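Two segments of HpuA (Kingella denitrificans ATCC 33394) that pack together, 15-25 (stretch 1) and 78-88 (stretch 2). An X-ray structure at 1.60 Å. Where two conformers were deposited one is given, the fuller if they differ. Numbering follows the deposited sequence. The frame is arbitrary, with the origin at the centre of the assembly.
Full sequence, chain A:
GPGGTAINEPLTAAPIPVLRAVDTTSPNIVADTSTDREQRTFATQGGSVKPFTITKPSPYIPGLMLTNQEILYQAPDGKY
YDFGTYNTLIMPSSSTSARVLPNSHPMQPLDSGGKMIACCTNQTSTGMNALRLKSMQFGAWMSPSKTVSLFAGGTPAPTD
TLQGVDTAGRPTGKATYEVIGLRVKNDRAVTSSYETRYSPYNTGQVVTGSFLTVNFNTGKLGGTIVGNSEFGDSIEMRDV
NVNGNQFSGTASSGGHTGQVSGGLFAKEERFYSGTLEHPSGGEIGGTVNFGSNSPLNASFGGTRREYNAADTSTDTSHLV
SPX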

# COMPACT_ATOMS: atom_id res chain seq x y z
N PRO A 15 -26.49 -7.88 0.58
CA PRO A 15 -25.49 -8.46 1.48
C PRO A 15 -24.17 -8.72 0.76
O PRO A 15 -24.16 -9.07 -0.42
CB PRO A 15 -26.13 -9.80 1.88
CG PRO A 15 -27.08 -10.13 0.75
CD PRO A 15 -27.23 -8.92 -0.15
N ILE A 16 -23.07 -8.56 1.47
CA ILE A 16 -21.77 -8.76 0.83
C ILE A 16 -21.56 -10.25 0.63
O ILE A 16 -21.74 -11.01 1.55
CB ILE A 16 -20.63 -8.11 1.64
CG1 ILE A 16 -20.92 -6.60 1.81
CG2 ILE A 16 -19.29 -8.29 0.93
CD1 ILE A 16 -20.26 -5.94 3.00
N PRO A 17 -21.19 -10.68 -0.57
CA PRO A 17 -20.97 -12.09 -0.81
C PRO A 17 -19.73 -12.65 -0.12
O PRO A 17 -18.80 -11.90 0.18
CB PRO A 17 -20.83 -12.19 -2.31
CG PRO A 17 -20.54 -10.82 -2.79
CD PRO A 17 -21.13 -9.89 -1.80
N VAL A 18 -19.72 -13.97 0.09
CA VAL A 18 -18.62 -14.63 0.74
C VAL A 18 -17.58 -14.88 -0.33
O VAL A 18 -17.90 -15.39 -1.41
CB VAL A 18 -19.07 -15.96 1.42
CG1 VAL A 18 -17.87 -16.76 1.91
CG2 VAL A 18 -20.00 -15.63 2.57
N LEU A 19 -16.32 -14.51 -0.05
CA LEU A 19 -15.29 -14.69 -1.04
C LEU A 19 -14.64 -16.08 -0.93
O LEU A 19 -14.13 -16.46 0.12
CB LEU A 19 -14.22 -13.60 -0.86
CG LEU A 19 -13.10 -13.57 -1.90
CD1 LEU A 19 -13.61 -13.23 -3.28
CD2 LEU A 19 -12.00 -12.61 -1.47
N ARG A 20 -14.68 -16.83 -2.03
CA ARG A 20 -14.02 -18.10 -2.10
C ARG A 20 -12.56 -18.03 -2.52
O ARG A 20 -12.19 -17.29 -3.45
CB ARG A 20 -14.78 -19.06 -3.03
CG ARG A 20 -16.19 -19.39 -2.51
CD ARG A 20 -16.95 -20.37 -3.42
NE ARG A 20 -16.84 -19.98 -4.83
CZ ARG A 20 -17.51 -18.98 -5.43
NH1 ARG A 20 -18.40 -18.24 -4.79
NH2 ARG A 20 -17.28 -18.73 -6.71
N ALA A 21 -11.77 -18.89 -1.91
CA ALA A 21 -10.35 -18.97 -2.23
C ALA A 21 -10.11 -19.39 -3.66
O ALA A 21 -10.88 -20.19 -4.24
CB ALA A 21 -9.65 -19.92 -1.31
N VAL A 22 -9.02 -18.89 -4.21
CA VAL A 22 -8.58 -19.33 -5.54
C VAL A 22 -7.84 -20.65 -5.48
O VAL A 22 -6.91 -20.84 -4.71
CB VAL A 22 -7.68 -18.23 -6.18
CG1 VAL A 22 -7.20 -18.65 -7.57
CG2 VAL A 22 -8.45 -16.93 -6.27
N ASP A 23 -8.24 -21.63 -6.31
CA ASP A 23 -7.52 -22.90 -6.27
C ASP A 23 -6.35 -22.84 -7.21
O ASP A 23 -6.43 -23.15 -8.41
CB ASP A 23 -8.45 -24.07 -6.62
CG ASP A 23 -7.72 -25.38 -6.74
OD1 ASP A 23 -6.52 -25.52 -6.36
OD2 ASP A 23 -8.38 -26.29 -7.25
N THR A 24 -5.20 -22.47 -6.65
CA THR A 24 -4.00 -22.32 -7.43
C THR A 24 -3.44 -23.66 -7.94
O THR A 24 -2.55 -23.66 -8.77
CB THR A 24 -2.92 -21.58 -6.65
OG1 THR A 24 -2.51 -22.41 -5.56
CG2 THR A 24 -3.47 -20.25 -6.13
N THR A 25 -3.96 -24.79 -7.47
CA THR A 25 -3.47 -26.09 -8.02
C THR A 25 -3.97 -26.35 -9.45
O THR A 25 -3.46 -27.25 -10.13
CB THR A 25 -3.85 -27.30 -7.12
OG1 THR A 25 -5.26 -27.58 -7.18
CG2 THR A 25 -3.42 -27.05 -5.66
N GLY A 78 -2.62 -19.91 4.31
CA GLY A 78 -2.18 -20.55 3.09
C GLY A 78 -3.17 -20.39 1.93
O GLY A 78 -2.83 -20.76 0.77
N LYS A 79 -4.37 -19.88 2.19
CA LYS A 79 -5.43 -19.78 1.13
C LYS A 79 -5.13 -18.51 0.32
O LYS A 79 -4.69 -17.51 0.88
CB LYS A 79 -6.82 -19.70 1.70
CG LYS A 79 -7.27 -20.91 2.53
CD LYS A 79 -7.38 -22.13 1.66
CE LYS A 79 -8.04 -23.32 2.39
NZ LYS A 79 -7.20 -23.93 3.43
N TYR A 80 -5.41 -18.56 -0.97
CA TYR A 80 -5.22 -17.43 -1.88
C TYR A 80 -6.52 -16.74 -2.24
O TYR A 80 -7.56 -17.40 -2.46
CB TYR A 80 -4.57 -17.90 -3.17
CG TYR A 80 -3.14 -18.35 -3.09
CD1 TYR A 80 -2.81 -19.67 -2.77
CD2 TYR A 80 -2.10 -17.49 -3.37
CE1 TYR A 80 -1.51 -20.08 -2.71
CE2 TYR A 80 -0.81 -17.90 -3.36
CZ TYR A 80 -0.50 -19.21 -3.04
OH TYR A 80 0.79 -19.64 -3.01
N TYR A 81 -6.48 -15.42 -2.32
CA TYR A 81 -7.64 -14.59 -2.61
C TYR A 81 -7.36 -13.54 -3.67
O TYR A 81 -6.26 -12.98 -3.72
CB TYR A 81 -8.20 -13.90 -1.37
CG TYR A 81 -8.67 -14.93 -0.33
CD1 TYR A 81 -9.94 -15.53 -0.45
CD2 TYR A 81 -7.81 -15.37 0.67
CE1 TYR A 81 -10.32 -16.53 0.44
CE2 TYR A 81 -8.20 -16.37 1.58
CZ TYR A 81 -9.44 -16.95 1.44
OH TYR A 81 -9.79 -17.90 2.37
N ASP A 82 -8.33 -13.29 -4.53
CA ASP A 82 -8.12 -12.19 -5.47
C ASP A 82 -8.52 -10.86 -4.88
O ASP A 82 -9.22 -10.76 -3.87
CB ASP A 82 -8.73 -12.48 -6.86
CG ASP A 82 -10.11 -13.06 -6.79
OD1 ASP A 82 -10.82 -12.77 -5.84
OD2 ASP A 82 -10.47 -13.81 -7.73
N PHE A 83 -8.00 -9.80 -5.49
CA PHE A 83 -8.43 -8.46 -5.22
C PHE A 83 -9.61 -8.18 -6.14
O PHE A 83 -9.47 -8.22 -7.36
CB PHE A 83 -7.30 -7.48 -5.48
CG PHE A 83 -6.12 -7.68 -4.56
CD1 PHE A 83 -6.20 -7.31 -3.23
CD2 PHE A 83 -4.92 -8.28 -5.03
CE1 PHE A 83 -5.10 -7.49 -2.35
CE2 PHE A 83 -3.84 -8.45 -4.16
CZ PHE A 83 -3.93 -8.06 -2.84
N GLY A 84 -10.77 -7.93 -5.58
CA GLY A 84 -11.92 -7.71 -6.46
C GLY A 84 -12.80 -6.60 -5.98
O GLY A 84 -12.38 -5.70 -5.26
N THR A 85 -14.08 -6.69 -6.34
CA THR A 85 -14.96 -5.57 -6.16
C THR A 85 -15.48 -5.40 -4.76
O THR A 85 -15.81 -4.29 -4.38
CB THR A 85 -16.14 -5.61 -7.17
OG1 THR A 85 -17.10 -6.58 -6.76
CG2 THR A 85 -15.63 -5.98 -8.55
N TYR A 86 -15.57 -6.47 -3.96
CA TYR A 86 -16.17 -6.41 -2.63
C TYR A 86 -15.20 -6.41 -1.43
O TYR A 86 -15.63 -6.25 -0.28
CB TYR A 86 -17.12 -7.58 -2.43
CG TYR A 86 -18.33 -7.48 -3.30
CD1 TYR A 86 -19.31 -6.56 -3.01
CD2 TYR A 86 -18.46 -8.26 -4.43
CE1 TYR A 86 -20.43 -6.44 -3.81
CE2 TYR A 86 -19.57 -8.15 -5.25
CZ TYR A 86 -20.55 -7.23 -4.93
OH TYR A 86 -21.67 -7.10 -5.73
N ASN A 87 -13.90 -6.65 -1.68
CA ASN A 87 -12.93 -6.63 -0.59
C ASN A 87 -12.04 -5.38 -0.65
O ASN A 87 -10.84 -5.46 -0.42
CB ASN A 87 -12.10 -7.93 -0.55
CG ASN A 87 -11.36 -8.23 -1.83
OD1 ASN A 87 -11.48 -7.54 -2.84
ND2 ASN A 87 -10.51 -9.25 -1.76
N THR A 88 -12.66 -4.26 -0.95
CA THR A 88 -11.97 -2.97 -0.97
C THR A 88 -12.66 -1.94 -0.13
O THR A 88 -13.77 -2.12 0.32
CB THR A 88 -11.85 -2.42 -2.40
OG1 THR A 88 -13.14 -2.16 -2.94
CG2 THR A 88 -11.15 -3.35 -3.26
O HOH W 1 -10.69 -15.04 -4.23
O HOH W 2 -6.37 -21.13 -2.08

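The two stretches meet in a largely apolar contact, pinned by one direct backbone hydrogen bond and two bridging waters and flanked by prolyl and threonyl groups laid over tyrosine rings. The segments run antiparallel, Ile16 lying nearest Tyr86 and Val22 nearest Tyr80, and bury 593 Å² in total. Stretch 1 has no regular secondary structure, and it makes a single direct backbone bond to the short strand at Tyr80 and Tyr81. This bond runs from Val22 N to Tyr80 O (2.7 Å, 161° at the hydrogen), and the same carbonyl oxygen receives a CA-H...O contact from Ala21 CA at 3.2 Å.

Elsewhere along the backbones, water fills the gap. Water 2 donates to Val22 O (2.7 Å) and accepts from Tyr80 N (3.0 Å); water 1 likewise donates to Arg20 O (2.8 Å) and accepts from Asp82 N (3.0 Å). Each thus links a carbonyl and an amide that do not bond to each other directly.

Leu19, which has the largest covered area in stretch 1, points toward stretch 2 and places CD2 3.7 Å from Tyr81 CD1 and also 3.7 Å from Asn87 ND2. Asn87 ND2 donates to Asp82 O (2.9 Å), while Asn87 OD1 accepts from Gly84 N (2.9 Å), so the polar group beside the leucine has its hydrogen-bonding partners within its own stretch. Ala21 CB adds a further apolar contact, 3.9 Å from Tyr81 CE1.

Two CH-pi contacts complete the packing. Pro17 lies over one face of Tyr86, its CD 3.8 Å from the ring centroid and only 5° off the normal, with Ile16 CG2 nearby, 4.1 Å from Tyr86 CB. Thr24 CG2 sits over a face of Tyr80, 3.8 Å from the centroid, so a methyl C-H meets the pi cloud.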